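Glucokinase (Leishmania braziliensis MHOM/BR/75/M2904, PDB 6EDI) probably phosphorylates D-glucose at the expense of ATP. Local coordinates at residues N329-G332 / L333-E336; Q370-L373 / H374-A377; A377-R380 / Q381-L385. One frame throughout, in Å; residues are numbered along the deposited sequence.

Contact 1. Residues N329-G332 / L333-E336; sequences NLIG and LTAE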
loop_
_atom_site.group_PDB
_atom_site.type_symbol
_atom_site.label_atom_id
_atom_site.label_comp_id
_atom_site.label_asym_id
_atom_site.label_seq_id
_atom_site.Cartn_x
_atom_site.Cartn_y
_atom_site.Cartn_z
ATOM N N ASN A 329 6.936 -20.693 -1.840
ATOM C CA ASN A 329 7.215 -19.545 -0.982
ATOM C C ASN A 329 6.992 -18.171 -1.617
ATOM O O ASN A 329 6.584 -17.224 -0.925
ATOM C CB ASN A 329 8.616 -19.667 -0.396
ATOM C CG ASN A 329 8.646 -20.631 0.773
ATOM O OD1 ASN A 329 7.717 -20.646 1.584
ATOM N ND2 ASN A 329 9.683 -21.453 0.851
ATOM N N LEU A 330 7.249 -18.056 -2.918
ATOM C CA LEU A 330 6.827 -16.853 -3.627
ATOM C C LEU A 330 5.319 -16.660 -3.431
ATOM O O LEU A 330 4.854 -15.568 -3.099
ATOM C CB LEU A 330 7.159 -16.943 -5.116
ATOM C CG LEU A 330 6.605 -15.750 -5.909
ATOM C CD1 LEU A 330 7.390 -14.494 -5.545
ATOM C CD2 LEU A 330 6.651 -16.012 -7.412
ATOM N N ILE A 331 4.562 -17.736 -3.613
ATOM C CA ILE A 331 3.118 -17.680 -3.416
ATOM C C ILE A 331 2.771 -17.405 -1.941
ATOM O O ILE A 331 1.809 -16.675 -1.641
ATOM C CB ILE A 331 2.424 -18.963 -3.962
ATOM C CG1 ILE A 331 2.506 -18.996 -5.492
ATOM C CG2 ILE A 331 0.972 -19.026 -3.518
ATOM C CD1 ILE A 331 1.751 -17.855 -6.151
ATOM N N GLY A 332 3.566 -17.963 -1.026
ATOM C CA GLY A 332 3.393 -17.673 0.396
ATOM C C GLY A 332 3.482 -16.182 0.704
ATOM O O GLY A 332 2.694 -15.654 1.499
ATOM N N LEU A 333 4.438 -15.502 0.064
ATOM C CA LEU A 333 4.541 -14.048 0.159
ATOM C C LEU A 333 3.274 -13.422 -0.386
ATOM O O LEU A 333 2.713 -12.519 0.235
ATOM C CB LEU A 333 5.751 -13.512 -0.618
ATOM C CG LEU A 333 5.755 -12.006 -0.913
ATOM C CD1 LEU A 333 5.895 -11.151 0.338
ATOM C CD2 LEU A 333 6.848 -11.658 -1.908
ATOM N N THR A 334 2.815 -13.901 -1.544
ATOM C CA THR A 334 1.577 -13.357 -2.115
ATOM C C THR A 334 0.347 -13.630 -1.257
ATOM O O THR A 334 -0.648 -12.928 -1.365
ATOM C CB THR A 334 1.290 -13.855 -3.537
ATOM O OG1 THR A 334 1.000 -15.261 -3.516
ATOM C CG2 THR A 334 2.469 -13.575 -4.460
ATOM N N ALA A 335 0.378 -14.655 -0.416
ATOM C CA ALA A 335 -0.772 -14.848 0.468
ATOM C C ALA A 335 -0.865 -13.657 1.413
ATOM O O ALA A 335 -1.962 -13.132 1.689
ATOM C CB ALA A 335 -0.643 -16.155 1.250
ATOM N N GLU A 336 0.290 -13.227 1.918
ATOM C CA GLU A 336 0.347 -12.024 2.754
ATOM C C GLU A 336 -0.050 -10.741 2.008
ATOM O O GLU A 336 -0.797 -9.919 2.535
ATOM C CB GLU A 336 1.735 -11.855 3.395
ATOM C CG GLU A 336 2.171 -12.987 4.337
ATOM C CD GLU A 336 1.089 -13.463 5.304
ATOM O OE1 GLU A 336 0.233 -12.666 5.758
ATOM O OE2 GLU A 336 1.104 -14.665 5.632
HETATM O O HOH W 1 2.172 -16.712 3.963
#
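Ile331 meets Thr334 and Ala335 through the flat peptide carbonyl of Ile331. Ala335 N bonds Ile331 O at 2.8 Å, while Thr334 OG1 is modelled 2.5 Å from the same Ile331 O, shorter than a normal hydrogen bond, so its exact length is doubtful. The neighbouring carbonyls carry ordinary helical bonds: Thr334 N to Leu330 O at 3.1 Å, and Leu333 N to Asn329 O at 2.9 Å. The other flat group is the carboxylate of Glu336, tied back to the preceding turn through water. That water donates to Gly332 O at 2.7 Å and to Glu336 OE2 at 2.8 Å, while Glu336 N makes only a weak bond to Gly332 O.

All of this lies within a buried part of helix 317-341, in a protein of the actin-like ATPase clan, beside the six-stranded sheet that contains strands 205-210 and 389-393. Leu330 turns to Val208 and Pro210, and Ile331 and Thr334 both reach Phe390. Where the helix meets helix 363-373, Leu373 is the common neighbour of Ile331, Thr334 and Ala335.

The threonine hydroxyl gets to its carbonyl because OG1 stands between the backbone N and the carbonyl carbon of its own residue (chi1 67°), which turns it back toward the previous turn. CG2 is left on the Leu330 O side. Ile331 CG2 passes slantwise by the hydroxyl, 3.8 Å from Thr334 OG1.

Beyond the helix, Glu336 OE1 bonds His376 NE2; its OE2 also holds Ser241 OG and, across the dimer interface, Ser239 OG of the second subunit.

Contact 2. Residues Q370-L373 / H374-A377; sequences QARL and HEHA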
loop_
_atom_site.group_PDB
_atom_site.type_symbol
_atom_site.label_atom_id
_atom_site.label_comp_id
_atom_site.label_asym_id
_atom_site.label_seq_id
_atom_site.Cartn_x
_atom_site.Cartn_y
_atom_site.Cartn_z
ATOM N N GLN A 370 -1.873 -22.873 -5.773
ATOM C CA GLN A 370 -3.141 -22.373 -5.270
ATOM C C GLN A 370 -3.414 -23.014 -3.912
ATOM O O GLN A 370 -3.993 -22.396 -3.019
ATOM C CB GLN A 370 -4.276 -22.678 -6.270
ATOM C CG GLN A 370 -5.529 -21.862 -6.045
ATOM C CD GLN A 370 -6.645 -22.158 -7.034
ATOM O OE1 GLN A 370 -6.738 -23.259 -7.581
ATOM N NE2 GLN A 370 -7.521 -21.175 -7.247
ATOM N N ALA A 371 -2.970 -24.256 -3.751
ATOM C CA ALA A 371 -3.098 -24.939 -2.465
ATOM C C ALA A 371 -2.329 -24.179 -1.395
ATOM O O ALA A 371 -2.813 -23.985 -0.275
ATOM C CB ALA A 371 -2.592 -26.380 -2.567
ATOM N N ARG A 372 -1.126 -23.749 -1.739
ATOM C CA ARG A 372 -0.291 -23.040 -0.786
ATOM C C ARG A 372 -0.917 -21.715 -0.376
ATOM O O ARG A 372 -0.975 -21.389 0.815
ATOM C CB ARG A 372 1.086 -22.790 -1.384
ATOM C CG ARG A 372 1.975 -21.950 -0.497
ATOM C CD ARG A 372 2.132 -22.570 0.884
ATOM N NE ARG A 372 2.969 -21.748 1.747
ATOM C CZ ARG A 372 2.509 -20.721 2.453
ATOM N NH1 ARG A 372 1.233 -20.391 2.369
ATOM N NH2 ARG A 372 3.319 -20.016 3.233
ATOM N N LEU A 373 -1.363 -20.945 -1.367
ATOM C CA LEU A 373 -2.013 -19.664 -1.097
ATOM C C LEU A 373 -3.102 -19.879 -0.068
ATOM O O LEU A 373 -3.247 -19.105 0.884
ATOM C CB LEU A 373 -2.626 -19.106 -2.383
ATOM C CG LEU A 373 -3.151 -17.679 -2.310
ATOM C CD1 LEU A 373 -1.973 -16.714 -2.368
ATOM C CD2 LEU A 373 -4.142 -17.417 -3.431
ATOM N N HIS A 374 -3.836 -20.975 -0.240
ATOM C CA HIS A 374 -4.995 -21.255 0.587
ATOM C C HIS A 374 -4.692 -21.739 2.007
ATOM O O HIS A 374 -5.622 -21.983 2.771
ATOM C CB HIS A 374 -5.944 -22.228 -0.131
ATOM C CG HIS A 374 -6.604 -21.645 -1.345
ATOM N ND1 HIS A 374 -7.599 -22.305 -2.039
ATOM C CD2 HIS A 374 -6.428 -20.463 -1.983
ATOM C CE1 HIS A 374 -8.000 -21.558 -3.052
ATOM N NE2 HIS A 374 -7.304 -20.434 -3.041
ATOM N N GLU A 375 -3.413 -21.839 2.373
ATOM C CA GLU A 375 -3.042 -22.229 3.738
ATOM C C GLU A 375 -3.167 -21.082 4.736
ATOM O O GLU A 375 -3.153 -21.310 5.947
ATOM C CB GLU A 375 -1.615 -22.795 3.790
ATOM C CG GLU A 375 -1.347 -23.951 2.812
ATOM C CD GLU A 375 0.050 -24.550 2.956
ATOM O OE1 GLU A 375 0.786 -24.169 3.898
ATOM O OE2 GLU A 375 0.416 -25.403 2.116
ATOM N N HIS A 376 -3.274 -19.854 4.220
ATOM C CA HIS A 376 -3.366 -18.649 5.048
ATOM C C HIS A 376 -4.590 -18.716 5.958
ATOM O O HIS A 376 -5.656 -19.158 5.534
ATOM C CB HIS A 376 -3.471 -17.391 4.168
ATOM C CG HIS A 376 -3.194 -16.116 4.906
ATOM N ND1 HIS A 376 -4.106 -15.535 5.764
ATOM C CD2 HIS A 376 -2.098 -15.319 4.923
ATOM C CE1 HIS A 376 -3.587 -14.433 6.275
ATOM N NE2 HIS A 376 -2.366 -14.278 5.782
ATOM N N ALA A 377 -4.434 -18.266 7.197
ATOM C CA ALA A 377 -5.517 -18.312 8.190
ATOM C C ALA A 377 -6.778 -17.611 7.710
ATOM O O ALA A 377 -7.891 -17.974 8.102
ATOM C CB ALA A 377 -5.059 -17.704 9.500
HETATM O O HOH W 2 -7.504 -18.874 -5.245
#
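His374 folds back against Gln370, so that its imidazole rests against the Gln370 carbonyl and side chain. Gln370 O sits over one face of that ring, offset toward the rim, and Gln370 CG makes an off-centre CH-pi contact 4.1 Å from the centroid of the His374 ring. The two side chains run side by side in the same direction, their amide and ring planes 46° apart. A water joins their ends: it accepts from Gln370 NE2 at 3.1 Å and lies 2.7 Å from His374 NE2, in the plane of the imidazole. The torsion behind this has His374 CG opposite its carbonyl carbon, next to the backbone N (chi1 -68°), which carries the ring back along the helix.

The second side-chain pair is Arg372 and Glu375, which cross at about a right angle. Glu375 OE1 lies over one face of the guanidinium, 3.9 Å from Arg372 NE, with the carboxylate and guanidinium planes 16° apart: a long salt bridge of charge alone, with no N-H aimed at the oxygen. The aliphatic part does the closer touching, Arg372 CD lying 3.5 Å from Glu375 OE2.

The backbone that positions these groups is a type I beta turn from Leu373 to His376, closed by a weak bond from His376 N to Leu373 O at 3.4 Å. His374 N bonds Gln370 O at 3.1 Å and Glu375 N bonds Arg372 O at 2.9 Å, carrying the helix into the turn. His376 then serves as N-cap of the next helix, its ND1 bonded to Met378 N.

The turn thus joins helix 363-373 to helix 377-382. Leu373 faces helix 317-341 and also packs on Trp182 of strand 178-182, which Gln370 touches too.

Contact 3. Residues A377-R380 / Q381-L385; sequences AMER and QFKFL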
loop_
_atom_site.group_PDB
_atom_site.type_symbol
_atom_site.label_atom_id
_atom_site.label_comp_id
_atom_site.label_asym_id
_atom_site.label_seq_id
_atom_site.Cartn_x
_atom_site.Cartn_y
_atom_site.Cartn_z
ATOM N N ALA A 377 -4.434 -18.266 7.197
ATOM C CA ALA A 377 -5.517 -18.312 8.190
ATOM C C ALA A 377 -6.778 -17.611 7.710
ATOM O O ALA A 377 -7.891 -17.974 8.102
ATOM C CB ALA A 377 -5.059 -17.704 9.500
ATOM N N MET A 378 -6.607 -16.588 6.883
ATOM C CA MET A 378 -7.746 -15.772 6.460
ATOM C C MET A 378 -8.439 -16.337 5.222
ATOM O O MET A 378 -9.553 -15.922 4.871
ATOM C CB MET A 378 -7.293 -14.328 6.216
ATOM C CG MET A 378 -6.708 -13.661 7.463
ATOM S SD MET A 378 -7.977 -13.419 8.737
ATOM C CE MET A 378 -8.820 -11.978 8.090
ATOM N N GLU A 379 -7.779 -17.276 4.551
ATOM C CA GLU A 379 -8.446 -18.012 3.494
ATOM C C GLU A 379 -9.184 -19.166 4.145
ATOM O O GLU A 379 -10.332 -19.461 3.809
ATOM C CB GLU A 379 -7.444 -18.527 2.451
ATOM C CG GLU A 379 -8.080 -19.355 1.351
ATOM C CD GLU A 379 -9.088 -18.573 0.535
ATOM O OE1 GLU A 379 -8.973 -17.326 0.477
ATOM O OE2 GLU A 379 -9.999 -19.207 -0.047
ATOM N N ARG A 380 -8.517 -19.833 5.082
ATOM C CA ARG A 380 -9.147 -20.940 5.787
ATOM C C ARG A 380 -10.445 -20.492 6.451
ATOM O O ARG A 380 -11.472 -21.166 6.356
ATOM C CB ARG A 380 -8.181 -21.526 6.824
ATOM C CG ARG A 380 -6.945 -22.194 6.195
ATOM C CD ARG A 380 -5.989 -22.726 7.269
ATOM N NE ARG A 380 -4.696 -23.204 6.764
ATOM C CZ ARG A 380 -4.284 -24.473 6.829
ATOM N NH1 ARG A 380 -5.073 -25.398 7.358
ATOM N NH2 ARG A 380 -3.092 -24.818 6.363
ATOM N N GLN A 381 -10.407 -19.342 7.105
ATOM C CA GLN A 381 -11.579 -18.881 7.850
ATOM C C GLN A 381 -12.593 -18.133 7.005
ATOM O O GLN A 381 -13.806 -18.288 7.205
ATOM C CB GLN A 381 -11.160 -18.004 9.029
ATOM C CG GLN A 381 -10.299 -18.710 10.065
ATOM C CD GLN A 381 -9.851 -17.776 11.163
ATOM O OE1 GLN A 381 -8.797 -17.130 11.060
ATOM N NE2 GLN A 381 -10.644 -17.689 12.225
ATOM N N PHE A 382 -12.114 -17.318 6.068
ATOM C CA PHE A 382 -13.010 -16.355 5.420
ATOM C C PHE A 382 -12.975 -16.290 3.888
ATOM O O PHE A 382 -13.738 -15.518 3.303
ATOM C CB PHE A 382 -12.783 -14.938 5.978
ATOM C CG PHE A 382 -12.733 -14.866 7.484
ATOM C CD1 PHE A 382 -13.904 -14.904 8.240
ATOM C CD2 PHE A 382 -11.517 -14.731 8.143
ATOM C CE1 PHE A 382 -13.858 -14.834 9.627
ATOM C CE2 PHE A 382 -11.457 -14.653 9.535
ATOM C CZ PHE A 382 -12.636 -14.708 10.276
ATOM N N LYS A 383 -12.120 -17.086 3.243
ATOM C CA LYS A 383 -12.009 -17.088 1.770
ATOM C C LYS A 383 -11.662 -15.721 1.174
ATOM O O LYS A 383 -12.167 -15.366 0.097
ATOM C CB LYS A 383 -13.299 -17.605 1.104
ATOM C CG LYS A 383 -13.408 -19.118 0.895
ATOM C CD LYS A 383 -13.289 -19.889 2.180
ATOM C CE LYS A 383 -12.938 -21.350 1.925
ATOM N NZ LYS A 383 -11.736 -21.814 2.699
ATOM N N PHE A 384 -10.808 -14.958 1.856
ATOM C CA PHE A 384 -10.416 -13.635 1.362
ATOM C C PHE A 384 -9.505 -13.722 0.147
ATOM O O PHE A 384 -9.650 -12.958 -0.812
ATOM C CB PHE A 384 -9.666 -12.855 2.452
ATOM C CG PHE A 384 -10.559 -12.136 3.432
ATOM C CD1 PHE A 384 -11.378 -11.095 3.013
ATOM C CD2 PHE A 384 -10.543 -12.469 4.779
ATOM C CE1 PHE A 384 -12.194 -10.412 3.931
ATOM C CE2 PHE A 384 -11.350 -11.795 5.688
ATOM C CZ PHE A 384 -12.168 -10.771 5.269
ATOM N N LEU A 385 -8.546 -14.639 0.208
ATOM C CA LEU A 385 -7.463 -14.689 -0.783
ATOM C C LEU A 385 -7.934 -15.257 -2.128
ATOM O O LEU A 385 -7.443 -14.860 -3.190
ATOM C CB LEU A 385 -6.261 -15.465 -0.225
ATOM C CG LEU A 385 -5.496 -14.853 0.963
ATOM C CD1 LEU A 385 -6.281 -14.832 2.268
ATOM C CD2 LEU A 385 -4.207 -15.592 1.195
HETATM O O HOH W 3 -10.318 -21.994 0.302
#
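Met378 reaches forward to Phe382, Phe384 and Leu385, so that one side chain spans the C-terminal end of helix 377-382, where Lys383 leaves the helix in a left-handed backbone conformation (phi 58°). Start at CB: Met378 CB lies 4.1 Å from Leu385 CD1 and close to Phe384 CD2. From there the chain bends at both chi2 and chi3. Met378 SD arrives at the edge of the Phe382 ring, 3.8 Å from Phe382 CE2, in a Met-aromatic contact with the sulfur near the ring plane. The terminal methyl turns to the other phenylalanine, Met378 CE lying 3.5 Å from Phe384 CE2. The same methionine also packs on Met339 of helix 317-341 and on Ser237 of the second subunit.

The backbone of Met378 serves this helix end too: Met378 O accepts from Phe382 N at 3.2 Å and, weakly, from Phe384 N.

Glu379 works on the polar side. With CG opposite the backbone N (chi1 178°) and a bend at chi2, its carboxylate comes round to the chain beyond the helix. OE1 bonds Ser386 N and takes a weak bond from Leu385 N, whereas a water donates to Glu379 OE2 at 2.8 Å and accepts from Lys383 NZ. The carboxylate and ammonium themselves stay beyond salt-bridge distance. Instead the lysine doubles back on the helix: Lys383 NZ and Lys383 N both donate to Glu379 O at 3.0 Å, arriving from opposite faces of its carbonyl plane.

In the fold
Contact 1 is the core of the group, on a buried part of helix 317-341; contacts 2 and 3 are only partly buried, lie farther from the chain's centre, and follow each other through shared Ala377. Contact 1 relies on mid-helix backbone bonds and a water-linked glutamate, contact 2 on an imidazole and a long charge pair where a helix gives way to a turn, contact 3 on sulfur, aromatic rings and a lysine at a helix end. Helices 317-341 and 363-373 pack together, Leu385 of contact 3 touches both Ala335 and His376, and Arg380 NE bonds Glu375 O, joining contacts 3 and 2. All three meet the second subunit.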